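Local coordinates for serine protease MT3772 (Mycobacterium tuberculosis, PDB 3K6Y), which cleaves peptide bonds through this protease domain of a longer transmembrane protein, which is thought to protect the bacterium from acid and oxidative stress, at residues F63-D68 with H112-L118; G135-G139 with V178-D182. One frame throughout, in Å; residues are numbered along the deposited sequence.

Contact 1: F63-D68 with H112-L118; sequences FVISPD and HLPPPPL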
loop_
_atom_site.group_PDB
_atom_site.type_symbol
_atom_site.label_atom_id
_atom_site.label_comp_id
_atom_site.label_asym_id
_atom_site.label_seq_id
_atom_site.Cartn_x
_atom_site.Cartn_y
_atom_site.Cartn_z
ATOM N N PHE A 63 5.100 -4.155 -20.401
ATOM C CA PHE A 63 5.152 -5.013 -21.576
ATOM C C PHE A 63 4.205 -6.189 -21.392
ATOM O O PHE A 63 3.906 -6.601 -20.266
ATOM C CB PHE A 63 6.596 -5.462 -21.911
ATOM C CG PHE A 63 7.277 -6.182 -20.786
ATOM C CD1 PHE A 63 7.345 -7.577 -20.752
ATOM C CD2 PHE A 63 7.851 -5.468 -19.728
ATOM C CE1 PHE A 63 7.952 -8.236 -19.688
ATOM C CE2 PHE A 63 8.452 -6.113 -18.670
ATOM C CZ PHE A 63 8.518 -7.502 -18.645
ATOM N N VAL A 64 3.743 -6.720 -22.517
ATOM C CA VAL A 64 2.789 -7.816 -22.491
ATOM C C VAL A 64 3.506 -9.113 -22.112
ATOM O O VAL A 64 4.482 -9.517 -22.758
ATOM C CB VAL A 64 2.084 -7.958 -23.842
ATOM C CG1 VAL A 64 1.032 -9.046 -23.766
ATOM C CG2 VAL A 64 1.451 -6.640 -24.262
ATOM N N ILE A 65 3.019 -9.762 -21.052
ATOM C CA ILE A 65 3.605 -11.033 -20.599
ATOM C C ILE A 65 2.751 -12.253 -20.939
ATOM O O ILE A 65 3.244 -13.377 -20.912
ATOM C CB ILE A 65 3.903 -11.009 -19.088
ATOM C CG1 ILE A 65 2.685 -10.550 -18.261
ATOM C CG2 ILE A 65 5.143 -10.158 -18.824
ATOM C CD1 ILE A 65 2.801 -10.813 -16.766
ATOM N N SER A 66 1.482 -12.028 -21.241
ATOM C CA SER A 66 0.553 -13.097 -21.614
ATOM C C SER A 66 -0.647 -12.314 -22.181
ATOM O O SER A 66 -0.803 -11.130 -21.893
ATOM C CB SER A 66 0.190 -13.905 -20.375
ATOM O OG SER A 66 -0.464 -15.122 -20.706
ATOM N N PRO A 67 -1.522 -12.949 -22.983
ATOM C CA PRO A 67 -2.651 -12.138 -23.488
ATOM C C PRO A 67 -3.400 -11.377 -22.381
ATOM O O PRO A 67 -3.704 -11.959 -21.321
ATOM C CB PRO A 67 -3.531 -13.182 -24.194
ATOM C CG PRO A 67 -2.489 -14.190 -24.697
ATOM C CD PRO A 67 -1.488 -14.309 -23.559
ATOM N N ASP A 68 -3.636 -10.086 -22.601
ATOM C CA ASP A 68 -4.383 -9.284 -21.633
ATOM C C ASP A 68 -3.693 -9.144 -20.278
ATOM O O ASP A 68 -4.354 -8.812 -19.282
ATOM C CB ASP A 68 -5.822 -9.756 -21.487
ATOM C CG ASP A 68 -6.633 -9.582 -22.745
ATOM O OD1 ASP A 68 -6.120 -9.078 -23.756
ATOM O OD2 ASP A 68 -7.832 -9.921 -22.674
ATOM N N HIS A 112 -8.859 -7.185 -23.739
ATOM C CA HIS A 112 -8.896 -6.905 -25.180
ATOM C C HIS A 112 -7.681 -6.128 -25.681
ATOM O O HIS A 112 -7.757 -5.374 -26.655
ATOM C CB HIS A 112 -10.214 -6.220 -25.566
ATOM C CG HIS A 112 -11.424 -6.914 -25.021
ATOM N ND1 HIS A 112 -12.290 -6.319 -24.129
ATOM C CD2 HIS A 112 -11.864 -8.183 -25.184
ATOM C CE1 HIS A 112 -13.238 -7.180 -23.799
ATOM N NE2 HIS A 112 -13.003 -8.319 -24.428
ATOM N N LEU A 113 -6.527 -6.361 -25.064
ATOM C CA LEU A 113 -5.292 -5.706 -25.455
ATOM C C LEU A 113 -4.737 -6.440 -26.693
ATOM O O LEU A 113 -4.435 -7.623 -26.619
ATOM C CB LEU A 113 -4.313 -5.781 -24.298
ATOM C CG LEU A 113 -2.949 -5.151 -24.555
ATOM C CD1 LEU A 113 -3.072 -3.667 -24.873
ATOM C CD2 LEU A 113 -2.105 -5.409 -23.328
ATOM N N PRO A 114 -4.613 -5.754 -27.845
ATOM C CA PRO A 114 -4.210 -6.501 -29.052
ATOM C C PRO A 114 -2.829 -7.154 -29.135
ATOM O O PRO A 114 -2.732 -8.243 -29.665
ATOM C CB PRO A 114 -4.404 -5.480 -30.193
ATOM C CG PRO A 114 -5.412 -4.528 -29.650
ATOM C CD PRO A 114 -5.035 -4.384 -28.176
ATOM N N PRO A 115 -1.748 -6.495 -28.681
ATOM C CA PRO A 115 -0.441 -7.088 -28.979
ATOM C C PRO A 115 -0.125 -8.402 -28.277
ATOM O O PRO A 115 -0.633 -8.674 -27.186
ATOM C CB PRO A 115 0.555 -6.009 -28.572
ATOM C CG PRO A 115 -0.179 -5.133 -27.646
ATOM C CD PRO A 115 -1.615 -5.164 -28.067
ATOM N N PRO A 116 0.771 -9.197 -28.882
ATOM C CA PRO A 116 1.100 -10.490 -28.327
ATOM C C PRO A 116 2.108 -10.376 -27.182
ATOM O O PRO A 116 2.774 -9.350 -27.022
ATOM C CB PRO A 116 1.749 -11.206 -29.524
ATOM C CG PRO A 116 2.471 -10.094 -30.238
ATOM C CD PRO A 116 1.496 -8.946 -30.148
ATOM N N PRO A 117 2.247 -11.448 -26.393
ATOM C CA PRO A 117 3.215 -11.425 -25.320
ATOM C C PRO A 117 4.641 -11.553 -25.798
ATOM O O PRO A 117 4.917 -12.079 -26.893
ATOM C CB PRO A 117 2.862 -12.660 -24.487
ATOM C CG PRO A 117 2.131 -13.589 -25.423
ATOM C CD PRO A 117 1.454 -12.695 -26.433
ATOM N N LEU A 118 5.535 -11.107 -24.931
ATOM C CA LEU A 118 6.963 -11.371 -25.047
ATOM C C LEU A 118 7.321 -12.530 -24.149
ATOM O O LEU A 118 6.654 -12.748 -23.146
ATOM C CB LEU A 118 7.781 -10.145 -24.629
ATOM C CG LEU A 118 7.445 -8.878 -25.422
ATOM C CD1 LEU A 118 8.300 -7.739 -24.926
ATOM C CD2 LEU A 118 7.645 -9.073 -26.919
HETATM O O HOH W 1 6.026 -13.499 -20.504
HETATM O O HOH W 2 -2.579 -8.767 -24.938
HETATM O O HOH W 3 -6.652 -9.862 -26.187
#
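In this chymotrypsin-like fold, the end of strand 56-66 of the first beta-barrel is flanked, running in the opposite direction, by the proline-rich chain that leaves strand 105-109 and runs on toward the second barrel. Phe63 contributes little to the pairing: its CB lies 4.1 Å from Leu118 CD1, while its side chain packs on Val194 and Val197 of the second barrel. Val64 is the central residue, its CA-to-CB bond directed toward the proline run. Its CG2 meets Leu113 CD2 at 3.9 Å and Pro115 CG at 4.0 Å, and its CG1 lies 4.1 Å from Pro117 CB. Pro114 to Pro117 have no amide hydrogen to give; the next residue, Leu118, makes a nearly linear hydrogen bond from its N to Val64 O (2.9 Å, 176°). At Ile65 the chain turns a corner, and a water joins Ile65 O to Leu118 O, 2.8 Å from each. Pro67 CD then rests 4.1 Å from Pro117 CG. The carboxylate of Asp68 closes the contact by accepting hydrogen bonds from two successive backbone amides: Leu113 N donates to Asp68 OD1 at 3.0 Å, and His112 N to Asp68 OD2 at 3.1 Å.

Contact 2: G135-G139 with V178-D182; sequences GYPGG and VEQGD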
loop_
_atom_site.group_PDB
_atom_site.type_symbol
_atom_site.label_atom_id
_atom_site.label_comp_id
_atom_site.label_asym_id
_atom_site.label_seq_id
_atom_site.Cartn_x
_atom_site.Cartn_y
_atom_site.Cartn_z
ATOM N N GLY A 135 11.257 1.697 -24.007
ATOM C CA GLY A 135 10.309 2.395 -23.154
ATOM C C GLY A 135 9.882 3.737 -23.680
ATOM O O GLY A 135 10.090 4.057 -24.855
ATOM N N TYR A 136 9.256 4.511 -22.799
ATOM C CA TYR A 136 8.641 5.780 -23.163
ATOM C C TYR A 136 9.172 6.917 -22.290
ATOM O O TYR A 136 8.475 7.396 -21.382
ATOM C CB TYR A 136 7.118 5.672 -23.049
ATOM C CG TYR A 136 6.520 4.696 -24.028
ATOM C CD1 TYR A 136 6.043 5.127 -25.268
ATOM C CD2 TYR A 136 6.410 3.340 -23.716
ATOM C CE1 TYR A 136 5.481 4.228 -26.179
ATOM C CE2 TYR A 136 5.890 2.449 -24.617
ATOM C CZ TYR A 136 5.408 2.884 -25.823
ATOM O OH TYR A 136 4.870 1.992 -26.723
ATOM N N PRO A 137 10.406 7.367 -22.564
ATOM C CA PRO A 137 10.981 8.477 -21.786
ATOM C C PRO A 137 10.060 9.687 -21.779
ATOM O O PRO A 137 9.517 10.064 -22.810
ATOM C CB PRO A 137 12.259 8.820 -22.555
ATOM C CG PRO A 137 12.639 7.567 -23.280
ATOM C CD PRO A 137 11.325 6.874 -23.612
ATOM N N GLY A 138 9.874 10.270 -20.600
ATOM C CA GLY A 138 9.076 11.490 -20.463
ATOM C C GLY A 138 7.606 11.321 -20.780
ATOM O O GLY A 138 6.887 12.318 -20.953
ATOM N N GLY A 139 7.135 10.073 -20.840
ATOM C CA GLY A 139 5.767 9.800 -21.275
ATOM C C GLY A 139 5.535 10.100 -22.746
ATOM O O GLY A 139 4.385 10.185 -23.193
ATOM N N VAL A 178 19.556 5.417 -18.946
ATOM C CA VAL A 178 18.146 5.151 -18.625
ATOM C C VAL A 178 17.479 6.480 -18.275
ATOM O O VAL A 178 18.056 7.316 -17.555
ATOM C CB VAL A 178 18.017 4.131 -17.467
ATOM C CG1 VAL A 178 16.534 3.899 -17.085
ATOM C CG2 VAL A 178 18.677 2.811 -17.841
ATOM N N GLU A 179 16.281 6.696 -18.801
ATOM C CA GLU A 179 15.592 7.978 -18.661
ATOM C C GLU A 179 14.321 7.802 -17.858
ATOM O O GLU A 179 13.732 6.722 -17.832
ATOM C CB GLU A 179 15.221 8.534 -20.034
ATOM C CG GLU A 179 16.418 8.858 -20.949
ATOM C CD GLU A 179 15.971 9.376 -22.298
ATOM O OE1 GLU A 179 15.437 10.510 -22.332
ATOM O OE2 GLU A 179 16.174 8.673 -23.320
ATOM N N GLN A 180 13.874 8.874 -17.221
ATOM C CA GLN A 180 12.599 8.881 -16.525
ATOM C C GLN A 180 11.521 8.544 -17.530
ATOM O O GLN A 180 11.419 9.168 -18.590
ATOM C CB GLN A 180 12.316 10.251 -15.915
ATOM C CG GLN A 180 13.217 10.616 -14.751
ATOM C CD GLN A 180 12.803 11.926 -14.113
ATOM O OE1 GLN A 180 12.200 12.784 -14.765
ATOM N NE2 GLN A 180 13.115 12.084 -12.830
ATOM N N GLY A 181 10.722 7.543 -17.178
ATOM C CA GLY A 181 9.680 7.012 -18.057
ATOM C C GLY A 181 10.014 5.636 -18.582
ATOM O O GLY A 181 9.117 4.917 -19.021
ATOM N N ASP A 182 11.281 5.242 -18.490
ATOM C CA ASP A 182 11.703 3.896 -18.896
ATOM C C ASP A 182 11.330 2.822 -17.863
ATOM O O ASP A 182 11.287 1.638 -18.204
ATOM C CB ASP A 182 13.226 3.807 -19.112
ATOM C CG ASP A 182 13.694 4.345 -20.466
ATOM O OD1 ASP A 182 12.966 4.167 -21.473
ATOM O OD2 ASP A 182 14.847 4.868 -20.514
#
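Pro137 fits against the type II turn Glu179-Asp182, and the nearby side chains of Glu179 and Asp182 lie beside it. Asp182 is m (chi1 -80°), which brings OD2 back to Glu179 N at 2.9 Å; this hydrogen bond supplements the turn's own Asp182 N to Glu179 O bond, also 2.9 Å. The other carboxylate oxygen, Asp182 OD1, lies 3.6 Å from Gly135 CA and 3.8 Å from Pro137 CD. Glu179 (m, t, with chi3 69°) folds its carboxylate alongside the proline, OE1 being 3.6 Å from Pro137 CB. Tyr136, by contrast, points its CA-to-CB bond away, and its hydroxyl hydrogen-bonds to Val44 O. Across the interface Gly138 N donates to Gln180 O (2.8 Å, 165°), an oxygen also approached by Pro137 CA at 3.3 Å in a CA-H...O contact. Gly181, with phi 109°, has to lack a side chain: an ideal CB would clash at 2.4 Å from Tyr136 O. The sequence Gly181-Asp182 immediately precedes Ser183, the predicted nucleophile, and this Gly-Asp-Ser-Gly segment is the signature of the catalytic-serine loop, where chymotrypsin-like proteases form the oxyanion hole.

In the fold
Contact 1 closes before contact 2 opens along the chain; their centres are 20 Å apart and their nearest atoms about 8 Å, without touching. Contact 1 fastens the start of the inter-barrel connection, which follows strand 105-109 and leads to strand 130-135, to the first six-stranded antiparallel barrel. Contact 2 joins two loops of the second barrel, after strands 130-135 and 167-175. Strand 56-66 relates them: its end belongs to contact 1, whereas its Thr61 hydrogen-bonds to Tyr136 N and Gly181 O of contact 2. Segment 178-182 leads directly into Ser183, whereas Phe63's side chain is about 10 Å from that of Ser183. Contact 2 thus packs the loop entering the predicted nucleophile at the junction of the barrels.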